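Viral structural protein 4 (PDB 6TZ0) binds GTP and, as partner of the viral RNA-dependent RNA polymerase, probably takes part in transcription of the double-stranded RNA genome. Local coordinates at residues B[14-19]-B[162-167]; B[188-193]-B[251-256]. All blocks are in the same frame, centred on the assembly; numbering follows the deposited sequence.

Contact 1 (B[14-19]-B[162-167]); sequences EEYGLY and EKYQSL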
ATOM      1  N   GLU B  14      45.655 -17.695  -1.881  1.00 31.87           N
ATOM      2  CA  GLU B  14      46.381 -18.588  -2.781  1.00 31.87           C
ATOM      3  C   GLU B  14      45.561 -18.905  -4.019  1.00 31.87           C
ATOM      4  O   GLU B  14      46.118 -19.184  -5.086  1.00 31.87           O
ATOM      5  CB  GLU B  14      46.759 -19.885  -2.070  1.00 31.87           C
ATOM      6  CG  GLU B  14      47.777 -19.738  -0.966  1.00 31.87           C
ATOM      7  CD  GLU B  14      48.216 -21.066  -0.411  1.00 31.87           C
ATOM      8  OE1 GLU B  14      47.621 -22.094  -0.789  1.00 31.87           O
ATOM      9  OE2 GLU B  14      49.168 -21.086   0.396  1.00 31.87           O
ATOM     10  N   GLU B  15      44.234 -18.895  -3.882  1.00 33.62           N
ATOM     11  CA  GLU B  15      43.345 -19.078  -5.025  1.00 33.62           C
ATOM     12  C   GLU B  15      43.513 -17.972  -6.062  1.00 33.62           C
ATOM     13  O   GLU B  15      43.480 -18.229  -7.269  1.00 33.62           O
ATOM     14  CB  GLU B  15      41.907 -19.133  -4.522  1.00 33.62           C
ATOM     15  CG  GLU B  15      40.853 -19.287  -5.576  1.00 33.62           C
ATOM     16  CD  GLU B  15      39.464 -19.286  -4.979  1.00 33.62           C
ATOM     17  OE1 GLU B  15      39.358 -19.182  -3.738  1.00 33.62           O
ATOM     18  OE2 GLU B  15      38.480 -19.375  -5.743  1.00 33.62           O
ATOM     19  N   TYR B  16      43.719 -16.736  -5.609  1.00 32.54           N
ATOM     20  CA  TYR B  16      43.888 -15.589  -6.495  1.00 32.54           C
ATOM     21  C   TYR B  16      45.267 -15.515  -7.136  1.00 32.54           C
ATOM     22  O   TYR B  16      45.513 -14.591  -7.918  1.00 32.54           O
ATOM     23  CB  TYR B  16      43.613 -14.307  -5.714  1.00 32.54           C
ATOM     24  CG  TYR B  16      42.154 -14.058  -5.453  1.00 32.54           C
ATOM     25  CD1 TYR B  16      41.195 -14.477  -6.347  1.00 32.54           C
ATOM     26  CD2 TYR B  16      41.731 -13.471  -4.272  1.00 32.54           C
ATOM     27  CE1 TYR B  16      39.854 -14.270  -6.111  1.00 32.54           C
ATOM     28  CE2 TYR B  16      40.385 -13.264  -4.019  1.00 32.54           C
ATOM     29  CZ  TYR B  16      39.454 -13.670  -4.947  1.00 32.54           C
ATOM     30  OH  TYR B  16      38.114 -13.476  -4.721  1.00 32.54           O
ATOM     31  N   GLY B  17      46.158 -16.455  -6.843  1.00 31.39           N
ATOM     32  CA  GLY B  17      47.516 -16.392  -7.328  1.00 31.39           C
ATOM     33  C   GLY B  17      48.453 -15.602  -6.452  1.00 31.39           C
ATOM     34  O   GLY B  17      49.463 -15.095  -6.948  1.00 31.39           O
ATOM     35  N   LEU B  18      48.158 -15.490  -5.160  1.00 30.93           N
ATOM     36  CA  LEU B  18      48.884 -14.624  -4.242  1.00 30.93           C
ATOM     37  C   LEU B  18      49.429 -15.468  -3.104  1.00 30.93           C
ATOM     38  O   LEU B  18      48.666 -16.148  -2.415  1.00 30.93           O
ATOM     39  CB  LEU B  18      47.971 -13.527  -3.694  1.00 30.93           C
ATOM     40  CG  LEU B  18      47.659 -12.235  -4.446  1.00 30.93           C
ATOM     41  CD1 LEU B  18      46.864 -12.455  -5.690  1.00 30.93           C
ATOM     42  CD2 LEU B  18      46.843 -11.398  -3.520  1.00 30.93           C
ATOM     43  N   TYR B  19      50.739 -15.421  -2.908  1.00 31.75           N
ATOM     44  CA  TYR B  19      51.424 -16.199  -1.891  1.00 31.75           C
ATOM     45  C   TYR B  19      52.125 -15.264  -0.922  1.00 31.75           C
ATOM     46  O   TYR B  19      52.755 -14.294  -1.344  1.00 31.75           O
ATOM     47  CB  TYR B  19      52.440 -17.131  -2.536  1.00 31.75           C
ATOM     48  CG  TYR B  19      51.816 -18.270  -3.289  1.00 31.75           C
ATOM     49  CD1 TYR B  19      50.575 -18.748  -2.946  1.00 31.75           C
ATOM     50  CD2 TYR B  19      52.437 -18.824  -4.384  1.00 31.75           C
ATOM     51  CE1 TYR B  19      49.996 -19.778  -3.638  1.00 31.75           C
ATOM     52  CE2 TYR B  19      51.855 -19.861  -5.079  1.00 31.75           C
ATOM     53  CZ  TYR B  19      50.632 -20.330  -4.696  1.00 31.75           C
ATOM     54  OH  TYR B  19      50.021 -21.357  -5.369  1.00 31.75           O
ATOM     55  N   GLU B 162      33.620 -10.548  -6.825  1.00 32.17           N
ATOM     56  CA  GLU B 162      32.381 -10.796  -6.093  1.00 32.17           C
ATOM     57  C   GLU B 162      32.553 -11.895  -5.049  1.00 32.17           C
ATOM     58  O   GLU B 162      31.993 -11.808  -3.950  1.00 32.17           O
ATOM     59  CB  GLU B 162      31.257 -11.149  -7.067  1.00 32.17           C
ATOM     60  CG  GLU B 162      29.901 -11.356  -6.416  1.00 32.17           C
ATOM     61  CD  GLU B 162      28.807 -11.663  -7.417  1.00 32.17           C
ATOM     62  OE1 GLU B 162      29.095 -11.676  -8.631  1.00 32.17           O
ATOM     63  OE2 GLU B 162      27.660 -11.908  -6.990  1.00 32.17           O
ATOM     64  N   LYS B 163      33.328 -12.931  -5.384  1.00 30.48           N
ATOM     65  CA  LYS B 163      33.665 -13.990  -4.437  1.00 30.48           C
ATOM     66  C   LYS B 163      34.473 -13.458  -3.261  1.00 30.48           C
ATOM     67  O   LYS B 163      34.359 -13.976  -2.145  1.00 30.48           O
ATOM     68  CB  LYS B 163      34.427 -15.090  -5.177  1.00 30.48           C
ATOM     69  CG  LYS B 163      34.875 -16.293  -4.366  1.00 30.48           C
ATOM     70  CD  LYS B 163      33.709 -17.117  -3.889  1.00 30.48           C
ATOM     71  CE  LYS B 163      34.184 -18.469  -3.395  1.00 30.48           C
ATOM     72  NZ  LYS B 163      35.083 -18.368  -2.222  1.00 30.48           N
ATOM     73  N   TYR B 164      35.271 -12.413  -3.480  1.00 28.76           N
ATOM     74  CA  TYR B 164      35.965 -11.768  -2.374  1.00 28.76           C
ATOM     75  C   TYR B 164      34.995 -10.970  -1.509  1.00 28.76           C
ATOM     76  O   TYR B 164      35.100 -10.979  -0.281  1.00 28.76           O
ATOM     77  CB  TYR B 164      37.069 -10.858  -2.911  1.00 28.76           C
ATOM     78  CG  TYR B 164      38.010 -10.309  -1.861  1.00 28.76           C
ATOM     79  CD1 TYR B 164      39.114 -11.036  -1.445  1.00 28.76           C
ATOM     80  CD2 TYR B 164      37.781  -9.071  -1.271  1.00 28.76           C
ATOM     81  CE1 TYR B 164      39.967 -10.542  -0.490  1.00 28.76           C
ATOM     82  CE2 TYR B 164      38.617  -8.580  -0.310  1.00 28.76           C
ATOM     83  CZ  TYR B 164      39.710  -9.313   0.077  1.00 28.76           C
ATOM     84  OH  TYR B 164      40.550  -8.799   1.033  1.00 28.76           O
ATOM     85  N   GLN B 165      34.053 -10.261  -2.139  1.00 27.41           N
ATOM     86  CA  GLN B 165      33.153  -9.383  -1.399  1.00 27.41           C
ATOM     87  C   GLN B 165      32.107 -10.158  -0.618  1.00 27.41           C
ATOM     88  O   GLN B 165      31.575  -9.646   0.369  1.00 27.41           O
ATOM     89  CB  GLN B 165      32.465  -8.404  -2.344  1.00 27.41           C
ATOM     90  CG  GLN B 165      33.356  -7.311  -2.870  1.00 27.41           C
ATOM     91  CD  GLN B 165      32.661  -6.452  -3.900  1.00 27.41           C
ATOM     92  OE1 GLN B 165      31.507  -6.691  -4.246  1.00 27.41           O
ATOM     93  NE2 GLN B 165      33.370  -5.457  -4.412  1.00 27.41           N
ATOM     94  N   SER B 166      31.783 -11.374  -1.051  1.00 28.86           N
ATOM     95  CA  SER B 166      30.867 -12.198  -0.276  1.00 28.86           C
ATOM     96  C   SER B 166      31.496 -12.705   1.011  1.00 28.86           C
ATOM     97  O   SER B 166      30.771 -13.035   1.953  1.00 28.86           O
ATOM     98  CB  SER B 166      30.390 -13.383  -1.106  1.00 28.86           C
ATOM     99  OG  SER B 166      31.456 -14.270  -1.360  1.00 28.86           O
ATOM    100  N   LEU B 167      32.819 -12.771   1.074  1.00 27.71           N
ATOM    101  CA  LEU B 167      33.531 -13.320   2.214  1.00 27.71           C
ATOM    102  C   LEU B 167      34.029 -12.258   3.175  1.00 27.71           C
ATOM    103  O   LEU B 167      34.706 -12.598   4.147  1.00 27.71           O
ATOM    104  CB  LEU B 167      34.703 -14.166   1.726  1.00 27.71           C
ATOM    105  CG  LEU B 167      34.264 -15.397   0.941  1.00 27.71           C
ATOM    106  CD1 LEU B 167      35.446 -16.084   0.316  1.00 27.71           C
ATOM    107  CD2 LEU B 167      33.520 -16.344   1.852  1.00 27.71           C
TER
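Two tyrosines, Y16 and Y164, carry the apolar part of this contact. Their side chains cross at about a right angle, and CE2 of Y16 meets CD1 of Y164 at 3.6 Å. The Y164 atom lies at the edge of the Y16 ring, near its plane. With CG anti to the backbone N (chi1 -170°), the Y164 ring swings to where its CD1 meets Y16. F159, outside both segments, meets both rings and completes an aromatic cluster.

The Y16 hydroxyl comes up to the first turn of helix 162-166, with OH 3.3 Å from the CB of Y164, but the angle to the backbone N of Y164 is too poor for a hydrogen bond; its bond goes to D161 instead. The hydroxyl of Y164 bonds to that of Y13.

E15 OE1 and K163 NZ carry opposite charges 4.6 Å apart, too far for contact, so any attraction is probably modest. On the backbone, helix 10-15 ends in a Schellman motif at G17, whose N bonds to E14 O at 3.2 Å.

With no hydrogen bond between the segments, van der Waals packing joins the chain just after helix 10-15 to helix 162-166, while the buried phenol oxygens are satisfied by flanking residues.

Contact 2 (B[188-193]-B[251-256]); sequences QGIADF and IRYEGC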
ATOM      1  N   GLN B 188      40.317 -10.489 -15.177  1.00 34.52           N
ATOM      2  CA  GLN B 188      39.393 -11.583 -15.441  1.00 34.52           C
ATOM      3  C   GLN B 188      39.253 -12.449 -14.200  1.00 34.52           C
ATOM      4  O   GLN B 188      39.398 -13.671 -14.233  1.00 34.52           O
ATOM      5  CB  GLN B 188      39.826 -12.411 -16.645  1.00 34.52           C
ATOM      6  CG  GLN B 188      39.829 -11.661 -17.962  1.00 34.52           C
ATOM      7  CD  GLN B 188      38.462 -11.125 -18.340  1.00 34.52           C
ATOM      8  OE1 GLN B 188      37.445 -11.785 -18.137  1.00 34.52           O
ATOM      9  NE2 GLN B 188      38.430  -9.916 -18.889  1.00 34.52           N
ATOM     10  N   GLY B 189      38.982 -11.804 -13.072  1.00 33.93           N
ATOM     11  CA  GLY B 189      38.951 -12.468 -11.794  1.00 33.93           C
ATOM     12  C   GLY B 189      40.280 -12.523 -11.085  1.00 33.93           C
ATOM     13  O   GLY B 189      40.366 -13.136 -10.016  1.00 33.93           O
ATOM     14  N   ILE B 190      41.317 -11.911 -11.643  1.00 32.55           N
ATOM     15  CA  ILE B 190      42.649 -11.902 -11.058  1.00 32.55           C
ATOM     16  C   ILE B 190      43.032 -10.456 -10.796  1.00 32.55           C
ATOM     17  O   ILE B 190      43.028  -9.635 -11.719  1.00 32.55           O
ATOM     18  CB  ILE B 190      43.673 -12.587 -11.973  1.00 32.55           C
ATOM     19  CG1 ILE B 190      43.335 -14.067 -12.118  1.00 32.55           C
ATOM     20  CG2 ILE B 190      45.067 -12.425 -11.424  1.00 32.55           C
ATOM     21  CD1 ILE B 190      44.165 -14.772 -13.139  1.00 32.55           C
ATOM     22  N   ALA B 191      43.350 -10.146  -9.543  1.00 33.41           N
ATOM     23  CA  ALA B 191      43.753  -8.794  -9.185  1.00 33.41           C
ATOM     24  C   ALA B 191      45.131  -8.501  -9.748  1.00 33.41           C
ATOM     25  O   ALA B 191      45.990  -9.383  -9.805  1.00 33.41           O
ATOM     26  CB  ALA B 191      43.755  -8.621  -7.670  1.00 33.41           C
ATOM     27  N   ASP B 192      45.336  -7.263 -10.190  1.00 35.80           N
ATOM     28  CA  ASP B 192      46.590  -6.916 -10.842  1.00 35.80           C
ATOM     29  C   ASP B 192      47.735  -6.870  -9.839  1.00 35.80           C
ATOM     30  O   ASP B 192      47.658  -6.199  -8.806  1.00 35.80           O
ATOM     31  CB  ASP B 192      46.468  -5.594 -11.595  1.00 35.80           C
ATOM     32  CG  ASP B 192      45.872  -4.495 -10.762  1.00 35.80           C
ATOM     33  OD1 ASP B 192      45.346  -4.791  -9.676  1.00 35.80           O
ATOM     34  OD2 ASP B 192      45.950  -3.324 -11.185  1.00 35.80           O
ATOM     35  N   PHE B 193      48.804  -7.589 -10.157  1.00 33.66           N
ATOM     36  CA  PHE B 193      49.903  -7.829  -9.238  1.00 33.66           C
ATOM     37  C   PHE B 193      50.836  -6.636  -9.094  1.00 33.66           C
ATOM     38  O   PHE B 193      51.766  -6.696  -8.285  1.00 33.66           O
ATOM     39  CB  PHE B 193      50.693  -9.045  -9.710  1.00 33.66           C
ATOM     40  CG  PHE B 193      49.888 -10.307  -9.753  1.00 33.66           C
ATOM     41  CD1 PHE B 193      49.638 -11.029  -8.601  1.00 33.66           C
ATOM     42  CD2 PHE B 193      49.388 -10.777 -10.949  1.00 33.66           C
ATOM     43  CE1 PHE B 193      48.907 -12.195  -8.647  1.00 33.66           C
ATOM     44  CE2 PHE B 193      48.656 -11.937 -10.996  1.00 33.66           C
ATOM     45  CZ  PHE B 193      48.415 -12.646  -9.845  1.00 33.66           C
ATOM     46  N   ILE B 251      51.969 -21.303  -8.852  1.00 33.78           N
ATOM     47  CA  ILE B 251      50.571 -20.939  -8.673  1.00 33.78           C
ATOM     48  C   ILE B 251      49.716 -21.892  -9.498  1.00 33.78           C
ATOM     49  O   ILE B 251      50.133 -22.389 -10.551  1.00 33.78           O
ATOM     50  CB  ILE B 251      50.318 -19.460  -9.031  1.00 33.78           C
ATOM     51  CG1 ILE B 251      50.484 -19.182 -10.512  1.00 33.78           C
ATOM     52  CG2 ILE B 251      51.310 -18.570  -8.328  1.00 33.78           C
ATOM     53  CD1 ILE B 251      50.086 -17.778 -10.852  1.00 33.78           C
ATOM     54  N   ARG B 252      48.524 -22.194  -8.997  1.00 36.15           N
ATOM     55  CA  ARG B 252      47.695 -23.255  -9.552  1.00 36.15           C
ATOM     56  C   ARG B 252      46.348 -22.693  -9.966  1.00 36.15           C
ATOM     57  O   ARG B 252      45.612 -22.156  -9.134  1.00 36.15           O
ATOM     58  CB  ARG B 252      47.513 -24.388  -8.544  1.00 36.15           C
ATOM     59  CG  ARG B 252      48.790 -25.146  -8.264  1.00 36.15           C
ATOM     60  CD  ARG B 252      48.521 -26.377  -7.430  1.00 36.15           C
ATOM     61  NE  ARG B 252      47.977 -26.037  -6.121  1.00 36.15           N
ATOM     62  CZ  ARG B 252      48.716 -25.755  -5.054  1.00 36.15           C
ATOM     63  NH1 ARG B 252      50.038 -25.766  -5.139  1.00 36.15           N
ATOM     64  NH2 ARG B 252      48.133 -25.458  -3.901  1.00 36.15           N
ATOM     65  N   TYR B 253      46.031 -22.821 -11.247  1.00 31.31           N
ATOM     66  CA  TYR B 253      44.737 -22.440 -11.776  1.00 31.31           C
ATOM     67  C   TYR B 253      44.035 -23.667 -12.327  1.00 31.31           C
ATOM     68  O   TYR B 253      44.673 -24.605 -12.808  1.00 31.31           O
ATOM     69  CB  TYR B 253      44.859 -21.406 -12.872  1.00 31.31           C
ATOM     70  CG  TYR B 253      45.406 -20.082 -12.431  1.00 31.31           C
ATOM     71  CD1 TYR B 253      44.705 -19.283 -11.541  1.00 31.31           C
ATOM     72  CD2 TYR B 253      46.571 -19.586 -12.976  1.00 31.31           C
ATOM     73  CE1 TYR B 253      45.187 -18.055 -11.158  1.00 31.31           C
ATOM     74  CE2 TYR B 253      47.052 -18.358 -12.614  1.00 31.31           C
ATOM     75  CZ  TYR B 253      46.362 -17.598 -11.700  1.00 31.31           C
ATOM     76  OH  TYR B 253      46.857 -16.372 -11.333  1.00 31.31           O
ATOM     77  N   GLU B 254      42.708 -23.645 -12.280  1.00 34.54           N
ATOM     78  CA  GLU B 254      41.939 -24.828 -12.607  1.00 34.54           C
ATOM     79  C   GLU B 254      41.128 -24.711 -13.887  1.00 34.54           C
ATOM     80  O   GLU B 254      40.643 -25.732 -14.376  1.00 34.54           O
ATOM     81  CB  GLU B 254      40.998 -25.175 -11.447  1.00 34.54           C
ATOM     82  CG  GLU B 254      41.704 -25.437 -10.129  1.00 34.54           C
ATOM     83  CD  GLU B 254      42.567 -26.677 -10.152  1.00 34.54           C
ATOM     84  OE1 GLU B 254      42.220 -27.638 -10.866  1.00 34.54           O
ATOM     85  OE2 GLU B 254      43.601 -26.690  -9.456  1.00 34.54           O
ATOM     86  N   GLY B 255      40.965 -23.512 -14.435  1.00 30.11           N
ATOM     87  CA  GLY B 255      40.218 -23.308 -15.652  1.00 30.11           C
ATOM     88  C   GLY B 255      41.109 -23.023 -16.843  1.00 30.11           C
ATOM     89  O   GLY B 255      42.314 -23.291 -16.835  1.00 30.11           O
ATOM     90  N   CYS B 256      40.498 -22.481 -17.892  1.00 29.91           N
ATOM     91  CA  CYS B 256      41.212 -22.133 -19.108  1.00 29.91           C
ATOM     92  C   CYS B 256      40.753 -20.776 -19.607  1.00 29.91           C
ATOM     93  O   CYS B 256      39.653 -20.315 -19.307  1.00 29.91           O
ATOM     94  CB  CYS B 256      41.004 -23.170 -20.217  1.00 29.91           C
ATOM     95  SG  CYS B 256      41.803 -24.732 -19.924  1.00 29.91           S
TER
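I190 and Y253 reach for one another from opposite directions, their CA atoms 10.8 Å apart. The isoleucine sends its longer branch: CG1 lies anti to the carbonyl carbon (chi1 -65°) and the chain continues extended (chi2 172°), which carries CD1 to the phenol end of the tyrosine. CD1 is 3.6 Å from the Y253 OH and 3.9 Å from its CZ, approaching the ring obliquely.

Y253 belongs to the run of chain leading into strand 255-261, an inner strand of a four-stranded antiparallel sheet. The strand is bonded through G255 to H319 and through C256 to V271, while just upstream I251 pairs with I228 of strand 226-230. The opposing segment is an irregular loop between strand 182-184 and helix 196-201, and it too reaches the sheet, since Q188 O accepts a hydrogen bond from the side chain of H319. Beyond the contact, Y253 also packs on K320, and F193 touches R204 and P205 of strand 204-208.

F193 meets the same hydroxyl as I190 in a different way. Here the Y253 oxygen lies at the edge of the phenylalanine ring, near its plane, with F193 CZ at a looser 4.3 Å from OH. One face of that ring is occupied from within its own segment, where the O of A191 stands 3.7 Å above the ring centre.

In the fold
Contacts 1 and 2 illustrate how neighbouring packing sites can be built in series: the first closes before the second opens along the chain, yet their centres lie only 10 Å apart, on the same side of the chain's centre. They meet through residues 16-19, the chain leaving helix 10-15. L18 CD1 lies 3.6 Å from F193 CE1, and Y19 packs against I251 while its hydroxyl bonds to F250 O. The N-terminal segment is thereby packed between helix 162-166, whose residues also touch the polymerase chain, and the approach to the antiparallel sheet. Both contacts lie away from the GTP-binding residues, which include residues of an apparent P-loop between strand 347-353 of the parallel sheet and helix 359-374.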